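Local coordinates for DUF4848 domain-containing protein (Bacteroides thetaiotaomicron, PDB 4LB8), which is of unknown function but is probably made with a lipoprotein-type signal peptide and forms a two-fold symmetric pair in the crystal, at the interface of chains A and B. Numbering follows the deposited sequence. Chains: chain A/B, Uncharacterized protein.

The interface of chains A and B. Residues chain A 180, 199, 206-208; chain B 110-113, 115.
A short parallel beta bridge, A:Trp206 beside B:Asp111, joins strand 206-208 of chain A to a loop of chain B. The backbone of A:Trp206 is held at both ends: its N donates to B:Thr110 O (2.7 Å), and its O accepts from B:Leu112 N (3.0 Å). B:Asp111 reaches across to strands 179-188 and 191-201, its CG anti to the backbone N (chi1 167°). A:Gln199 NE2 bonds to B:Asp111 OD1 at 2.9 Å, nearly straight (164° at H). OD1 lies in the amide plane, yet the donor arrives from above the carboxylate, the planes being 79° apart. The same NE2 also hydrogen-bonds B:Ser113 OG (3.0 Å). A:Lys180 NZ donates to A:Gln199 OE1 (2.7 Å), which probably sets the amide's flip, and forms a long salt bridge to B:Asp111 OD2 (3.9 Å). B:Tyr115 OH donates a hydrogen bond to OD2 on its syn side, likely holding the carboxylate in place. An alanine in place of B:Asp111 would probably leave A:Gln199 NE2 and B:Tyr115 OH without their carboxylate partner and the A:Lys180 charge without its mate. B:Ser113 CB packs over the centre of the A:Arg208 guanidinium, whose NH2 points edge-on at the B:Tyr115 face, offset toward the rim, 3.7 Å from the ring centroid (cation-pi). Water 1 links A:Arg208 N to B:Ser113 OG. Although the structure alone does not show whether this dimer is biological, the patch, repeated by the two-fold, joins strand 206-208 of each copy to the other's loop.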
ATOM      1  N   LYS A 180      -1.451   9.860  -7.994  1.00 32.70           N
ATOM      2  CA  LYS A 180      -2.578   8.951  -7.679  1.00 32.14           C
ATOM      3  C   LYS A 180      -3.467   8.760  -8.901  1.00 37.54           C
ATOM      4  O   LYS A 180      -3.678   9.714  -9.653  1.00 35.56           O
ATOM      5  CB  LYS A 180      -3.519   9.503  -6.564  1.00 32.65           C
ATOM      6  CG  LYS A 180      -2.973   9.665  -5.184  1.00 51.59           C
ATOM      7  CD  LYS A 180      -3.891  10.529  -4.295  1.00 61.41           C
ATOM      8  CE  LYS A 180      -5.106   9.823  -3.741  1.00 74.58           C
ATOM      9  NZ  LYS A 180      -5.797  10.648  -2.715  1.00 85.35           N
ATOM     10  N   GLN A 199      -4.524  12.792  -8.905  1.00 40.93           N
ATOM     11  CA  GLN A 199      -3.965  13.818  -8.044  1.00 40.82           C
ATOM     12  C   GLN A 199      -2.439  13.798  -8.099  1.00 46.61           C
ATOM     13  O   GLN A 199      -1.845  12.774  -8.436  1.00 46.08           O
ATOM     14  CB  GLN A 199      -4.447  13.631  -6.602  1.00 40.75           C
ATOM     15  CG  GLN A 199      -5.943  13.853  -6.403  1.00 41.30           C
ATOM     16  CD  GLN A 199      -6.296  13.900  -4.937  1.00 54.58           C
ATOM     17  OE1 GLN A 199      -6.049  12.959  -4.182  1.00 48.73           O
ATOM     18  NE2 GLN A 199      -6.844  15.015  -4.490  1.00 44.21           N
ATOM     19  N   TRP A 206      -2.090  16.823  -1.573  1.00 45.54           N
ATOM     20  CA  TRP A 206      -2.700  16.317  -2.799  1.00 43.91           C
ATOM     21  C   TRP A 206      -3.803  17.237  -3.302  1.00 46.64           C
ATOM     22  O   TRP A 206      -4.663  17.694  -2.548  1.00 47.34           O
ATOM     23  CB  TRP A 206      -3.240  14.902  -2.595  1.00 41.38           C
ATOM     24  CG  TRP A 206      -2.171  13.930  -2.210  1.00 41.66           C
ATOM     25  CD1 TRP A 206      -1.777  13.603  -0.948  1.00 44.69           C
ATOM     26  CD2 TRP A 206      -1.381  13.132  -3.098  1.00 41.04           C
ATOM     27  NE1 TRP A 206      -0.771  12.660  -0.992  1.00 44.30           N
ATOM     28  CE2 TRP A 206      -0.509  12.351  -2.300  1.00 45.53           C
ATOM     29  CE3 TRP A 206      -1.320  13.000  -4.494  1.00 41.91           C
ATOM     30  CZ2 TRP A 206       0.436  11.476  -2.853  1.00 44.37           C
ATOM     31  CZ3 TRP A 206      -0.401  12.112  -5.040  1.00 43.39           C
ATOM     32  CH2 TRP A 206       0.465  11.363  -4.224  1.00 43.78           C
ATOM     33  N   SER A 207      -3.767  17.478  -4.600  1.00 41.43           N
ATOM     34  CA  SER A 207      -4.654  18.340  -5.350  1.00 40.50           C
ATOM     35  C   SER A 207      -4.847  17.719  -6.724  1.00 45.58           C
ATOM     36  O   SER A 207      -3.989  16.968  -7.168  1.00 45.02           O
ATOM     37  CB  SER A 207      -4.021  19.721  -5.436  1.00 44.16           C
ATOM     38  OG  SER A 207      -4.672  20.598  -6.332  1.00 59.27           O
ATOM     39  N   ARG A 208      -5.968  17.995  -7.389  1.00 44.68           N
ATOM     40  CA  ARG A 208      -6.254  17.447  -8.715  1.00 44.99           C
ATOM     41  C   ARG A 208      -5.397  18.093  -9.819  1.00 52.13           C
ATOM     42  O   ARG A 208      -5.054  19.278  -9.744  1.00 51.48           O
ATOM     43  CB  ARG A 208      -7.747  17.612  -9.044  1.00 43.13           C
ATOM     44  CG  ARG A 208      -8.530  16.374  -8.700  1.00 46.32           C
ATOM     45  CD  ARG A 208     -10.002  16.624  -8.646  1.00 45.35           C
ATOM     46  NE  ARG A 208     -10.634  15.717  -7.685  1.00 42.51           N
ATOM     47  CZ  ARG A 208     -11.539  16.087  -6.784  1.00 46.02           C
ATOM     48  NH1 ARG A 208     -11.914  17.356  -6.691  1.00 32.35           N
ATOM     49  NH2 ARG A 208     -12.060  15.197  -5.959  1.00 37.99           N
TER
ATOM     50  N   THR B 110      -3.844  15.104   4.116  1.00 41.21           N
ATOM     51  CA  THR B 110      -2.933  15.681   3.118  1.00 40.97           C
ATOM     52  C   THR B 110      -3.657  15.761   1.764  1.00 44.85           C
ATOM     53  O   THR B 110      -3.179  16.438   0.844  1.00 45.21           O
ATOM     54  CB  THR B 110      -1.600  14.919   3.032  1.00 45.86           C
ATOM     55  OG1 THR B 110      -1.816  13.602   2.535  1.00 43.33           O
ATOM     56  CG2 THR B 110      -0.868  14.869   4.366  1.00 41.15           C
ATOM     57  N   ASP B 111      -4.824  15.085   1.651  1.00 39.97           N
ATOM     58  CA  ASP B 111      -5.645  15.124   0.447  1.00 38.95           C
ATOM     59  C   ASP B 111      -6.601  16.291   0.626  1.00 41.50           C
ATOM     60  O   ASP B 111      -7.577  16.224   1.382  1.00 38.48           O
ATOM     61  CB  ASP B 111      -6.348  13.788   0.200  1.00 39.89           C
ATOM     62  CG  ASP B 111      -7.459  13.808  -0.834  1.00 40.87           C
ATOM     63  OD1 ASP B 111      -7.483  14.741  -1.675  1.00 38.19           O
ATOM     64  OD2 ASP B 111      -8.306  12.896  -0.802  1.00 45.72           O
ATOM     65  N   LEU B 112      -6.275  17.376  -0.086  1.00 39.24           N
ATOM     66  CA  LEU B 112      -6.907  18.683  -0.016  1.00 38.45           C
ATOM     67  C   LEU B 112      -8.167  18.850  -0.798  1.00 41.95           C
ATOM     68  O   LEU B 112      -8.899  19.804  -0.524  1.00 41.09           O
ATOM     69  CB  LEU B 112      -5.919  19.729  -0.548  1.00 38.56           C
ATOM     70  CG  LEU B 112      -4.576  19.798   0.092  1.00 41.69           C
ATOM     71  CD1 LEU B 112      -3.775  20.852  -0.566  1.00 42.93           C
ATOM     72  CD2 LEU B 112      -4.685  20.050   1.593  1.00 41.96           C
ATOM     73  N   SER B 113      -8.371  18.017  -1.836  1.00 40.15           N
ATOM     74  CA  SER B 113      -9.461  18.129  -2.818  1.00 39.44           C
ATOM     75  C   SER B 113     -10.869  17.893  -2.296  1.00 42.82           C
ATOM     76  O   SER B 113     -11.100  16.925  -1.568  1.00 42.94           O
ATOM     77  CB  SER B 113      -9.221  17.174  -3.978  1.00 39.86           C
ATOM     78  OG  SER B 113      -8.207  17.714  -4.803  1.00 44.28           O
ATOM     79  N   TYR B 115     -14.767  16.565  -2.707  1.00 38.39           N
ATOM     80  CA  TYR B 115     -15.374  15.420  -3.395  1.00 37.77           C
ATOM     81  C   TYR B 115     -16.870  15.560  -3.547  1.00 41.68           C
ATOM     82  O   TYR B 115     -17.530  16.156  -2.681  1.00 41.40           O
ATOM     83  CB  TYR B 115     -15.094  14.129  -2.615  1.00 38.41           C
ATOM     84  CG  TYR B 115     -13.666  13.664  -2.723  1.00 41.53           C
ATOM     85  CD1 TYR B 115     -13.269  12.801  -3.741  1.00 42.61           C
ATOM     86  CD2 TYR B 115     -12.699  14.085  -1.805  1.00 42.26           C
ATOM     87  CE1 TYR B 115     -11.956  12.345  -3.833  1.00 40.97           C
ATOM     88  CE2 TYR B 115     -11.375  13.661  -1.908  1.00 42.62           C
ATOM     89  CZ  TYR B 115     -11.011  12.787  -2.921  1.00 50.49           C
ATOM     90  OH  TYR B 115      -9.713  12.355  -3.044  1.00 55.39           O
TER
HETATM   91  O   HOH W   1      -8.466  19.731  -6.571  0.50 17.06           O